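Local coordinates for protein alpha-rhamnosidase (Dictyoglomus thermophilum, PDB 6I60) that probably hydrolyses terminal non-reducing alpha-L-rhamnose residues of alpha-L-rhamnosides, acting as a multidomain bacterial glycoside hydrolase, at residues A[28-33]-A[56-61]; A[62-67]-A[120-125]. All coordinates share one frame; numbering follows the deposited sequence.

Contact 1: residues A[28-33]-A[56-61]; sequences NIYSPF and KLRHLE
Phe33 and Lys56 form the firm end of this contact. They are an antiparallel hydrogen-bonded pair. Phe33 N donates to Lys56 O at 3.1 Å, and Lys56 N donates to Phe33 O at 2.9 Å. The Phe33 ring folds over the partner chain because CG sits between the backbone N and the carbonyl carbon (chi1 64°). One ring face then takes CB of Lys56 in a CH-pi contact, 3.9 Å from CB to the ring centroid. The ring edge meets the Leu57 carbonyl carbon, and CB of Arg58 lies close by. Pro32 and Leu57 run alongside each other, with Pro32 CG 4.0 Å from Leu57 CD2. Both also pack on Trp119 of strand 112-120.

Toward Tyr30 the backbones separate, and a water fills in. It donates to Asn28 OD1 and to Arg58 O and accepts from Tyr30 N, 3.0 Å from that nitrogen. The other end of the Asn28 amide is held by Gln125 O. This end is looser in its bonding. Ile29, Arg58 and Leu60 are exposed, though Phe33 also lies at the surface. Leu60 comes in roughly perpendicular to Tyr30, its CD2 3.6 Å from Tyr30 CE2, while its CD1 meets Ile29 CD1. Arg58 touches Tyr30 through CG, 3.8 Å from Tyr30 CD2; its guanidinium is too far for more than a weak cation-pi attraction.

The contact joins the loop before strand 35-37 to the chain leaving strand 52-56, in the N-terminal immunoglobulin-like part of the protein. Direct backbone bonds fix one end. At the other, a water and apolar side chains do the joining, consistent with a less rigid hold there.

Contact 2: residues A[62-67]-A[120-125]; sequences KNEKQT and WDSKDQ
Thr67 turns OG1 between its backbone N and carbonyl carbon (chi1 59°), which brings the hydroxyl to the Asp121 carbonyl. Glu64 bends at chi2 (-66°), and its carboxylate comes back to the backbone of Ser122. Thr67 OG1 donates to Asp121 O at 2.7 Å. Asp124 N reaches the same oxygen from the opposite face of the carbonyl plane, closing a type I turn from Asp121 to Asp124. The backbone N of the same Thr67 donates to the preceding carbonyl, Trp120 O, at 2.7 Å in a nearly straight bond (174°).

Glu64 OE1 receives Ser122 N on its syn lone pair at 2.8 Å. Ser122 OG in turn donates to Lys65 O at 3.2 Å, in the carbonyl plane. The carboxylates of Glu64 and Asp121 lie nearly parallel, and Glu64 OE2 is 3.6 Å from Asp121 OD2. Asp121 is held by the residue after the turn: Gln125 N donates to OD1, and Gln125 NE2 to OD2.

The contact joins two loops of the immunoglobulin-like domain, one leading into strand 68-74 and the other leaving strand 112-120. The backbone N of Gln66 bonds to Asn891 OD1, and that of Glu64 to Ser934 OG. Each bond across the contact has a backbone atom on at least one side, tying the loops chain to chain. Glu61 adds a third acid close to Glu64. His59, weakly bonded to Asp121 OD2, may offset part of the charge, or one acid may carry a proton.

Both contacts lie at the same end of the immunoglobulin-like domain, far from the centre of the chain, and each mixes buried with exposed residues. The two follow one another along the chain, residues 56-61 running straight into 62-67. Strand 112-120 serves both: it lies under Pro32 and Leu57 in contact 1, and its end supplies Trp120 to contact 2. Contact 1 relies more on rings and aliphatic groups, contact 2 on carboxylates, hydroxyls and a turn. They touch where His59 lies against Glu64 and where Leu57 packs on Gln66. Contact 2 also faces the C-terminal part of the chain.

Contact 1: residues A[28-33]-A[56-61]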
loop_
_atom_site.group_PDB
_atom_site.type_symbol
_atom_site.label_atom_id
_atom_site.label_comp_id
_atom_site.label_asym_id
_atom_site.label_seq_id
_atom_site.Cartn_x
_atom_site.Cartn_y
_atom_site.Cartn_z
ATOM N N ASN A 28 28.351 -9.632 23.167
ATOM C CA ASN A 28 27.319 -8.951 22.385
ATOM C C ASN A 28 27.973 -7.774 21.668
ATOM O O ASN A 28 27.871 -6.614 22.072
ATOM C CB ASN A 28 26.178 -8.506 23.291
ATOM C CG ASN A 28 24.956 -8.075 22.521
ATOM O OD1 ASN A 28 24.969 -8.023 21.291
ATOM N ND2 ASN A 28 23.885 -7.761 23.240
ATOM N N ILE A 29 28.669 -8.095 20.573
ATOM C CA ILE A 29 29.525 -7.122 19.899
ATOM C C ILE A 29 28.779 -6.234 18.912
ATOM O O ILE A 29 29.343 -5.228 18.457
ATOM C CB ILE A 29 30.678 -7.835 19.165
ATOM C CG1 ILE A 29 30.198 -8.380 17.819
ATOM C CG2 ILE A 29 31.245 -8.957 20.023
ATOM C CD1 ILE A 29 31.317 -8.828 16.910
ATOM N N TYR A 30 27.538 -6.562 18.568
ATOM C CA TYR A 30 26.790 -5.835 17.550
ATOM C C TYR A 30 25.720 -4.974 18.208
ATOM O O TYR A 30 24.876 -5.484 18.954
ATOM C CB TYR A 30 26.155 -6.798 16.549
ATOM C CG TYR A 30 27.152 -7.489 15.651
ATOM C CD1 TYR A 30 28.031 -6.755 14.865
ATOM C CD2 TYR A 30 27.216 -8.874 15.589
ATOM C CE1 TYR A 30 28.945 -7.382 14.042
ATOM C CE2 TYR A 30 28.126 -9.510 14.770
ATOM C CZ TYR A 30 28.989 -8.760 13.999
ATOM O OH TYR A 30 29.897 -9.391 13.181
ATOM N N SER A 31 25.757 -3.675 17.928
ATOM C CA SER A 31 24.711 -2.765 18.355
ATOM C C SER A 31 23.498 -2.892 17.438
ATOM O O SER A 31 23.604 -3.407 16.322
ATOM C CB SER A 31 25.236 -1.331 18.352
ATOM O OG SER A 31 25.135 -0.752 17.061
ATOM N N PRO A 32 22.325 -2.449 17.892
ATOM C CA PRO A 32 21.146 -2.476 17.017
ATOM C C PRO A 32 21.377 -1.661 15.753
ATOM O O PRO A 32 22.045 -0.624 15.771
ATOM C CB PRO A 32 20.044 -1.866 17.889
ATOM C CG PRO A 32 20.486 -2.124 19.285
ATOM C CD PRO A 32 21.983 -2.034 19.264
ATOM N N PHE A 33 20.823 -2.146 14.645
ATOM C CA PHE A 33 20.994 -1.519 13.344
ATOM C C PHE A 33 19.632 -1.279 12.708
ATOM O O PHE A 33 18.604 -1.777 13.176
ATOM C CB PHE A 33 21.876 -2.375 12.420
ATOM C CG PHE A 33 21.283 -3.713 12.080
ATOM C CD1 PHE A 33 21.410 -4.784 12.948
ATOM C CD2 PHE A 33 20.601 -3.902 10.887
ATOM C CE1 PHE A 33 20.865 -6.017 12.636
ATOM C CE2 PHE A 33 20.055 -5.131 10.570
ATOM C CZ PHE A 33 20.186 -6.191 11.446
ATOM N N LYS A 56 16.535 -3.381 14.484
ATOM C CA LYS A 56 16.817 -4.780 14.204
ATOM C C LYS A 56 18.071 -5.219 14.950
ATOM O O LYS A 56 18.888 -4.396 15.373
ATOM C CB LYS A 56 16.988 -5.014 12.698
ATOM C CG LYS A 56 15.766 -4.649 11.876
ATOM C CD LYS A 56 16.084 -4.613 10.389
ATOM C CE LYS A 56 14.838 -4.319 9.563
ATOM N NZ LYS A 56 13.780 -5.348 9.765
ATOM N N LEU A 57 18.223 -6.533 15.104
ATOM C CA LEU A 57 19.286 -7.092 15.926
ATOM C C LEU A 57 20.086 -8.124 15.145
ATOM O O LEU A 57 19.583 -8.755 14.213
ATOM C CB LEU A 57 18.725 -7.733 17.200
ATOM C CG LEU A 57 17.891 -6.802 18.078
ATOM C CD1 LEU A 57 17.203 -7.581 19.183
ATOM C CD2 LEU A 57 18.765 -5.699 18.649
ATOM N N ARG A 58 21.344 -8.291 15.553
ATOM C CA ARG A 58 22.255 -9.252 14.945
ATOM C C ARG A 58 23.236 -9.717 16.011
ATOM O O ARG A 58 23.776 -8.896 16.757
ATOM C CB ARG A 58 23.003 -8.633 13.757
ATOM C CG ARG A 58 24.206 -9.438 13.287
ATOM C CD ARG A 58 24.130 -9.724 11.794
ATOM N NE ARG A 58 25.443 -10.020 11.222
ATOM C CZ ARG A 58 25.704 -10.027 9.918
ATOM N NH1 ARG A 58 24.744 -9.757 9.043
ATOM N NH2 ARG A 58 26.927 -10.307 9.488
ATOM N N HIS A 59 23.462 -11.025 16.083
ATOM C CA HIS A 59 24.342 -11.600 17.087
ATOM C C HIS A 59 25.266 -12.620 16.438
ATOM O O HIS A 59 24.972 -13.167 15.372
ATOM C CB HIS A 59 23.544 -12.258 18.221
ATOM C CG HIS A 59 24.287 -12.334 19.518
ATOM N ND1 HIS A 59 25.118 -13.386 19.839
ATOM C CD2 HIS A 59 24.322 -11.491 20.576
ATOM C CE1 HIS A 59 25.633 -13.187 21.039
ATOM N NE2 HIS A 59 25.167 -12.044 21.509
ATOM N N LEU A 60 26.396 -12.871 17.104
ATOM C CA LEU A 60 27.336 -13.872 16.611
ATOM C C LEU A 60 26.808 -15.284 16.832
ATOM O O LEU A 60 27.008 -16.166 15.990
ATOM C CB LEU A 60 28.692 -13.705 17.295
ATOM C CG LEU A 60 29.491 -12.443 16.978
ATOM C CD1 LEU A 60 30.648 -12.289 17.956
ATOM C CD2 LEU A 60 29.992 -12.475 15.541
ATOM N N GLU A 61 26.135 -15.516 17.956
ATOM C CA GLU A 61 25.677 -16.844 18.325
ATOM C C GLU A 61 24.255 -17.093 17.830
ATOM O O GLU A 61 23.530 -16.177 17.436
ATOM C CB GLU A 61 25.741 -17.030 19.840
ATOM C CG GLU A 61 26.968 -16.427 20.496
ATOM C CD GLU A 61 26.850 -16.381 22.005
ATOM O OE1 GLU A 61 25.885 -16.967 22.542
ATOM O OE2 GLU A 61 27.720 -15.761 22.655
HETATM O O HOH W 1 25.881 -8.947 19.087
#

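Contact 2: residues A[62-67]-A[120-125]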
loop_
_atom_site.group_PDB
_atom_site.type_symbol
_atom_site.label_atom_id
_atom_site.label_comp_id
_atom_site.label_asym_id
_atom_site.label_seq_id
_atom_site.Cartn_x
_atom_site.Cartn_y
_atom_site.Cartn_z
ATOM N N LYS A 62 23.863 -18.363 17.856
ATOM C CA LYS A 62 22.509 -18.775 17.531
ATOM C C LYS A 62 21.645 -18.784 18.791
ATOM O O LYS A 62 22.137 -18.657 19.914
ATOM C CB LYS A 62 22.512 -20.155 16.875
ATOM C CG LYS A 62 23.105 -20.184 15.478
ATOM C CD LYS A 62 22.896 -21.543 14.821
ATOM C CE LYS A 62 23.452 -21.570 13.405
ATOM N NZ LYS A 62 23.656 -22.965 12.927
ATOM N N ASN A 63 20.333 -18.935 18.586
ATOM C CA ASN A 63 19.358 -19.009 19.679
ATOM C C ASN A 63 19.444 -17.791 20.594
ATOM O O ASN A 63 19.374 -17.904 21.819
ATOM C CB ASN A 63 19.526 -20.299 20.485
ATOM C CG ASN A 63 19.464 -21.534 19.619
ATOM O OD1 ASN A 63 18.431 -21.834 19.021
ATOM N ND2 ASN A 63 20.573 -22.261 19.546
ATOM N N GLU A 64 19.598 -16.615 19.999
ATOM C CA GLU A 64 19.692 -15.376 20.751
ATOM C C GLU A 64 18.388 -14.599 20.643
ATOM O O GLU A 64 17.680 -14.675 19.634
ATOM C CB GLU A 64 20.864 -14.522 20.260
ATOM C CG GLU A 64 22.199 -14.887 20.887
ATOM C CD GLU A 64 22.247 -14.593 22.374
ATOM O OE1 GLU A 64 21.372 -13.849 22.866
ATOM O OE2 GLU A 64 23.165 -15.102 23.053
ATOM N N LYS A 65 18.072 -13.858 21.703
ATOM C CA LYS A 65 16.831 -13.102 21.780
ATOM C C LYS A 65 17.028 -11.937 22.740
ATOM O O LYS A 65 17.699 -12.080 23.765
ATOM C CB LYS A 65 15.667 -14.002 22.224
ATOM C CG LYS A 65 14.773 -13.420 23.305
ATOM C CD LYS A 65 13.516 -14.261 23.488
ATOM C CE LYS A 65 12.972 -14.150 24.904
ATOM N NZ LYS A 65 11.705 -14.916 25.076
ATOM N N GLN A 66 16.457 -10.785 22.394
ATOM C CA GLN A 66 16.606 -9.596 23.223
ATOM C C GLN A 66 15.859 -9.764 24.541
ATOM O O GLN A 66 14.696 -10.179 24.561
ATOM C CB GLN A 66 16.088 -8.362 22.485
ATOM C CG GLN A 66 15.987 -7.115 23.357
ATOM C CD GLN A 66 15.326 -5.950 22.642
ATOM O OE1 GLN A 66 15.855 -5.429 21.662
ATOM N NE2 GLN A 66 14.165 -5.536 23.133
ATOM N N THR A 67 16.531 -9.434 25.646
ATOM C CA THR A 67 15.914 -9.459 26.964
ATOM C C THR A 67 15.737 -8.080 27.582
ATOM O O THR A 67 14.924 -7.935 28.499
ATOM C CB THR A 67 16.738 -10.324 27.927
ATOM O OG1 THR A 67 18.064 -9.792 28.032
ATOM C CG2 THR A 67 16.805 -11.756 27.425
ATOM N N TRP A 120 20.151 -5.949 25.374
ATOM C CA TRP A 120 20.729 -7.030 26.157
ATOM C C TRP A 120 20.296 -8.357 25.553
ATOM O O TRP A 120 19.104 -8.572 25.307
ATOM C CB TRP A 120 20.298 -6.938 27.623
ATOM C CG TRP A 120 21.047 -5.903 28.413
ATOM C CD1 TRP A 120 22.054 -6.125 29.307
ATOM C CD2 TRP A 120 20.846 -4.484 28.383
ATOM N NE1 TRP A 120 22.493 -4.934 29.833
ATOM C CE2 TRP A 120 21.767 -3.911 29.283
ATOM C CE3 TRP A 120 19.975 -3.641 27.683
ATOM C CZ2 TRP A 120 21.843 -2.536 29.502
ATOM C CZ3 TRP A 120 20.053 -2.275 27.902
ATOM C CH2 TRP A 120 20.980 -1.738 28.803
ATOM N N ASP A 121 21.260 -9.239 25.311
ATOM C CA ASP A 121 20.983 -10.506 24.650
ATOM C C ASP A 121 20.419 -11.504 25.661
ATOM O O ASP A 121 20.017 -11.147 26.771
ATOM C CB ASP A 121 22.243 -11.023 23.961
ATOM C CG ASP A 121 23.342 -11.371 24.939
ATOM O OD1 ASP A 121 23.224 -11.003 26.128
ATOM O OD2 ASP A 121 24.326 -12.013 24.520
ATOM N N SER A 122 20.397 -12.785 25.281
ATOM C CA SER A 122 19.789 -13.807 26.124
ATOM C C SER A 122 20.576 -14.062 27.405
ATOM O O SER A 122 20.015 -14.619 28.353
ATOM C CB SER A 122 19.639 -15.111 25.340
ATOM O OG SER A 122 18.463 -15.101 24.549
ATOM N N LYS A 123 21.849 -13.670 27.461
ATOM C CA LYS A 123 22.666 -13.852 28.655
ATOM C C LYS A 123 22.947 -12.551 29.377
ATOM O O LYS A 123 23.974 -12.438 30.055
ATOM C CB LYS A 123 23.993 -14.482 28.298
ATOM C CG LYS A 123 23.838 -15.754 27.657
ATOM C CD LYS A 123 25.153 -16.413 27.701
ATOM C CE LYS A 123 25.252 -17.311 26.528
ATOM N NZ LYS A 123 24.776 -18.599 26.970
ATOM N N ASP A 124 22.079 -11.557 29.211
ATOM C CA ASP A 124 22.208 -10.258 29.860
ATOM C C ASP A 124 23.521 -9.563 29.519
ATOM O O ASP A 124 23.975 -8.693 30.266
ATOM C CB ASP A 124 22.054 -10.381 31.380
ATOM C CG ASP A 124 21.528 -9.110 32.014
ATOM O OD1 ASP A 124 20.800 -8.358 31.330
ATOM O OD2 ASP A 124 21.845 -8.858 33.196
ATOM N N GLN A 125 24.143 -9.927 28.401
ATOM C CA GLN A 125 25.375 -9.279 27.971
ATOM C C GLN A 125 25.035 -7.959 27.292
ATOM O O GLN A 125 24.239 -7.924 26.346
ATOM C CB GLN A 125 26.161 -10.194 27.035
ATOM C CG GLN A 125 26.364 -11.598 27.585
ATOM C CD GLN A 125 27.128 -12.495 26.632
ATOM O OE1 GLN A 125 28.042 -13.215 27.037
ATOM N NE2 GLN A 125 26.757 -12.457 25.357
#